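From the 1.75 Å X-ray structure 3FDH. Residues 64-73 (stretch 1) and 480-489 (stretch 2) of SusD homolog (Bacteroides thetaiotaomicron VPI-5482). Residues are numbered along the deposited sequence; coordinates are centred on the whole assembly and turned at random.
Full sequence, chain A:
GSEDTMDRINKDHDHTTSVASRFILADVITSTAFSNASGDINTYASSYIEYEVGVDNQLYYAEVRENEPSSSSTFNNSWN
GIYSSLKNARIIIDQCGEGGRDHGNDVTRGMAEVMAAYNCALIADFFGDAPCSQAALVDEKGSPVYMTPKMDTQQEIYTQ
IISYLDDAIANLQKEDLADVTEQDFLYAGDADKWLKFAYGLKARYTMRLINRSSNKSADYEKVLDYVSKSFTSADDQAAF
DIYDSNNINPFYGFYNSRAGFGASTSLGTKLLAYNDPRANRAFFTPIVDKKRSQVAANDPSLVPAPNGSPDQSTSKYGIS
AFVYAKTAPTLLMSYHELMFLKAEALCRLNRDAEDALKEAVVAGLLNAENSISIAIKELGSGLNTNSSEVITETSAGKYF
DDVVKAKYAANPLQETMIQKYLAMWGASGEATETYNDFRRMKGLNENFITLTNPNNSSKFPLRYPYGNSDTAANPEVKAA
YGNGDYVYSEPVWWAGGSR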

# COMPACT_ATOMS: atom_id res chain seq x y z
N VAL A 64 -1.68 1.86 -20.70
CA VAL A 64 -2.38 1.48 -21.92
C VAL A 64 -2.28 -0.01 -22.11
O VAL A 64 -2.72 -0.58 -23.08
CB VAL A 64 -1.90 2.26 -23.16
CG1 VAL A 64 -2.24 3.76 -22.99
CG2 VAL A 64 -0.39 1.97 -23.51
N ARG A 65 -1.65 -0.62 -21.15
CA ARG A 65 -1.46 -2.08 -21.10
C ARG A 65 -0.76 -2.64 -22.30
O ARG A 65 -1.20 -3.65 -22.86
CB ARG A 65 -2.80 -2.79 -20.95
CG ARG A 65 -3.63 -2.36 -19.79
CD ARG A 65 -3.01 -2.62 -18.44
NE ARG A 65 -4.06 -2.40 -17.48
CZ ARG A 65 -4.23 -1.33 -16.73
NH1 ARG A 65 -3.31 -0.37 -16.67
NH2 ARG A 65 -5.29 -1.25 -15.97
N GLU A 66 0.31 -1.98 -22.72
CA GLU A 66 1.11 -2.49 -23.83
C GLU A 66 2.44 -3.07 -23.35
O GLU A 66 3.40 -2.35 -23.10
CB GLU A 66 1.26 -1.40 -24.91
CG GLU A 66 -0.15 -0.88 -25.36
CD GLU A 66 -0.17 0.33 -26.33
OE1 GLU A 66 0.89 0.86 -26.72
OE2 GLU A 66 -1.31 0.75 -26.69
N ASN A 67 2.47 -4.40 -23.23
CA ASN A 67 3.67 -5.16 -22.82
C ASN A 67 4.12 -5.01 -21.39
O ASN A 67 4.43 -5.98 -20.70
CB ASN A 67 4.83 -4.70 -23.68
CG ASN A 67 4.63 -5.04 -25.15
OD1 ASN A 67 4.06 -6.07 -25.46
ND2 ASN A 67 5.07 -4.16 -26.04
N GLU A 68 4.18 -3.76 -20.97
CA GLU A 68 4.73 -3.41 -19.67
C GLU A 68 4.18 -4.21 -18.47
O GLU A 68 4.94 -4.65 -17.60
CB GLU A 68 4.54 -1.91 -19.40
CG GLU A 68 5.25 -1.34 -18.17
CD GLU A 68 6.74 -1.23 -18.31
OE1 GLU A 68 7.28 -1.43 -19.42
OE2 GLU A 68 7.40 -0.90 -17.29
N PRO A 69 2.86 -4.42 -18.41
CA PRO A 69 2.37 -5.11 -17.22
C PRO A 69 2.67 -6.57 -17.11
O PRO A 69 2.51 -7.13 -16.02
CB PRO A 69 0.85 -4.89 -17.27
CG PRO A 69 0.62 -3.81 -18.32
CD PRO A 69 1.79 -3.84 -19.22
N SER A 70 3.14 -7.17 -18.19
CA SER A 70 3.36 -8.63 -18.25
C SER A 70 4.81 -9.04 -18.49
O SER A 70 5.14 -10.24 -18.65
CB SER A 70 2.46 -9.26 -19.32
OG SER A 70 2.81 -8.84 -20.63
N SER A 71 5.67 -8.04 -18.59
CA SER A 71 7.12 -8.28 -18.81
C SER A 71 7.84 -8.57 -17.51
O SER A 71 7.72 -7.83 -16.55
CB SER A 71 7.80 -7.07 -19.49
OG SER A 71 9.21 -7.26 -19.49
N SER A 72 8.64 -9.63 -17.53
CA SER A 72 9.45 -10.04 -16.36
C SER A 72 10.46 -8.92 -15.97
O SER A 72 10.94 -8.84 -14.84
CB SER A 72 10.15 -11.38 -16.63
OG SER A 72 10.92 -11.34 -17.81
N SER A 73 10.72 -7.99 -16.88
CA SER A 73 11.67 -6.91 -16.53
C SER A 73 11.10 -5.86 -15.65
O SER A 73 11.80 -5.20 -14.90
CB SER A 73 12.07 -6.11 -17.77
OG SER A 73 12.71 -6.94 -18.66
N ALA A 480 6.79 -20.96 -14.69
CA ALA A 480 5.58 -20.31 -14.18
C ALA A 480 5.30 -18.97 -14.86
O ALA A 480 4.15 -18.56 -15.03
CB ALA A 480 5.67 -20.09 -12.67
N TYR A 481 6.38 -18.30 -15.29
CA TYR A 481 6.25 -16.98 -15.92
C TYR A 481 5.71 -17.13 -17.35
O TYR A 481 4.95 -16.30 -17.87
CB TYR A 481 7.60 -16.21 -15.93
CG TYR A 481 7.50 -14.99 -16.82
CD1 TYR A 481 6.79 -13.87 -16.41
CD2 TYR A 481 8.07 -14.97 -18.06
CE1 TYR A 481 6.67 -12.78 -17.25
CE2 TYR A 481 7.98 -13.90 -18.88
CZ TYR A 481 7.26 -12.81 -18.49
OH TYR A 481 7.15 -11.76 -19.36
N GLY A 482 6.13 -18.21 -17.98
CA GLY A 482 5.74 -18.47 -19.37
C GLY A 482 6.09 -17.30 -20.28
O GLY A 482 7.24 -16.95 -20.41
N ASN A 483 5.08 -16.70 -20.91
CA ASN A 483 5.29 -15.55 -21.82
C ASN A 483 4.69 -14.33 -21.20
O ASN A 483 4.62 -13.26 -21.81
CB ASN A 483 4.69 -15.79 -23.21
CG ASN A 483 3.20 -15.92 -23.20
OD1 ASN A 483 2.55 -15.74 -22.17
ND2 ASN A 483 2.63 -16.23 -24.35
N GLY A 484 4.28 -14.52 -19.96
CA GLY A 484 3.73 -13.46 -19.10
C GLY A 484 2.23 -13.18 -19.24
O GLY A 484 1.68 -12.39 -18.50
N ASP A 485 1.59 -13.82 -20.22
CA ASP A 485 0.15 -13.54 -20.46
C ASP A 485 -0.67 -13.94 -19.25
O ASP A 485 -1.76 -13.44 -19.01
CB ASP A 485 -0.37 -14.26 -21.70
CG ASP A 485 0.15 -13.66 -22.99
OD1 ASP A 485 0.64 -12.51 -23.00
OD2 ASP A 485 0.04 -14.37 -24.01
N TYR A 486 -0.11 -14.84 -18.47
CA TYR A 486 -0.80 -15.40 -17.27
C TYR A 486 -1.16 -14.31 -16.25
O TYR A 486 -2.08 -14.44 -15.44
CB TYR A 486 0.05 -16.53 -16.62
CG TYR A 486 1.16 -15.96 -15.77
CD1 TYR A 486 2.29 -15.36 -16.33
CD2 TYR A 486 1.03 -15.95 -14.38
CE1 TYR A 486 3.28 -14.78 -15.52
CE2 TYR A 486 2.03 -15.41 -13.57
CZ TYR A 486 3.13 -14.81 -14.13
OH TYR A 486 4.08 -14.24 -13.29
N VAL A 487 -0.48 -13.18 -16.34
CA VAL A 487 -0.72 -12.12 -15.35
C VAL A 487 -2.15 -11.60 -15.52
O VAL A 487 -2.74 -11.03 -14.61
CB VAL A 487 0.31 -10.94 -15.44
CG1 VAL A 487 1.78 -11.48 -15.33
CG2 VAL A 487 0.12 -10.15 -16.67
N TYR A 488 -2.73 -11.87 -16.68
CA TYR A 488 -4.07 -11.38 -16.96
C TYR A 488 -5.14 -12.43 -16.81
O TYR A 488 -6.33 -12.10 -16.83
CB TYR A 488 -4.16 -10.82 -18.38
CG TYR A 488 -3.25 -9.65 -18.69
CD1 TYR A 488 -3.40 -8.47 -18.02
CD2 TYR A 488 -2.28 -9.73 -19.66
CE1 TYR A 488 -2.57 -7.36 -18.31
CE2 TYR A 488 -1.46 -8.65 -19.97
CZ TYR A 488 -1.61 -7.47 -19.28
OH TYR A 488 -0.82 -6.37 -19.59
N SER A 489 -4.74 -13.70 -16.74
CA SER A 489 -5.69 -14.80 -16.66
C SER A 489 -5.64 -15.67 -15.38
O SER A 489 -6.57 -16.36 -15.08
CB SER A 489 -5.47 -15.74 -17.83
OG SER A 489 -4.15 -16.24 -17.78
O HOH W 1 1.14 -6.77 -21.37
O HOH W 2 2.80 -11.10 -21.98

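The hydroxyl of Tyr 481 serves as both donor and acceptor to the backbone of stretch 1. It donates a hydrogen bond from OH to the carbonyl O of Ser 70, at 2.6 Å. It also accepts a weak one from the backbone N of Ser 72 to OH, at 3.2 Å, with a bent angle of 132°. Ser 70 O lies at the edge of the ring, near its plane. Ser 72 CB sits over one face, 3.9 Å from the ring centroid and 18° off the normal, a CH-pi contact.

Gly 484 comes close to the same carbonyl. Its CA lies 3.5 Å from Ser 70 O, in a CA-H...O contact. An ideal CB on Gly 484 would point toward stretch 1 and lie 2.2 Å from Ser 70 O, a clash. The positive phi of 86° also favours glycine. Gly 484 closes a type II' turn that begins at Tyr 481, with Gly 484 N bonded to Tyr 481 O at 2.8 Å.

Ser 70 has the largest covered area of the contact. Its CB packs 3.3 Å from Gly 484 O and 3.6 Å from Val 487 CG2. Its OG works through water. Water 1 donates to Ser 70 OG at 2.8 Å and is hydrogen-bonded to Tyr 488 OH at 2.7 Å. Water 2 accepts from Ser 70 OG at 2.6 Å. It donates to Asn 483 O and to Asp 485 OD1, each at 2.8 Å. The two waters thus join Ser 70 to three residues of stretch 2 that it does not bond directly.

The CA-to-CB bond of Tyr 488 points sideways to stretch 1, but the end of its side chain comes nearer. Pro 69 CB lies 4.1 Å from Tyr 488 CZ, an apolar contact. Pro 69 CG approaches Tyr 488 OH to 3.2 Å.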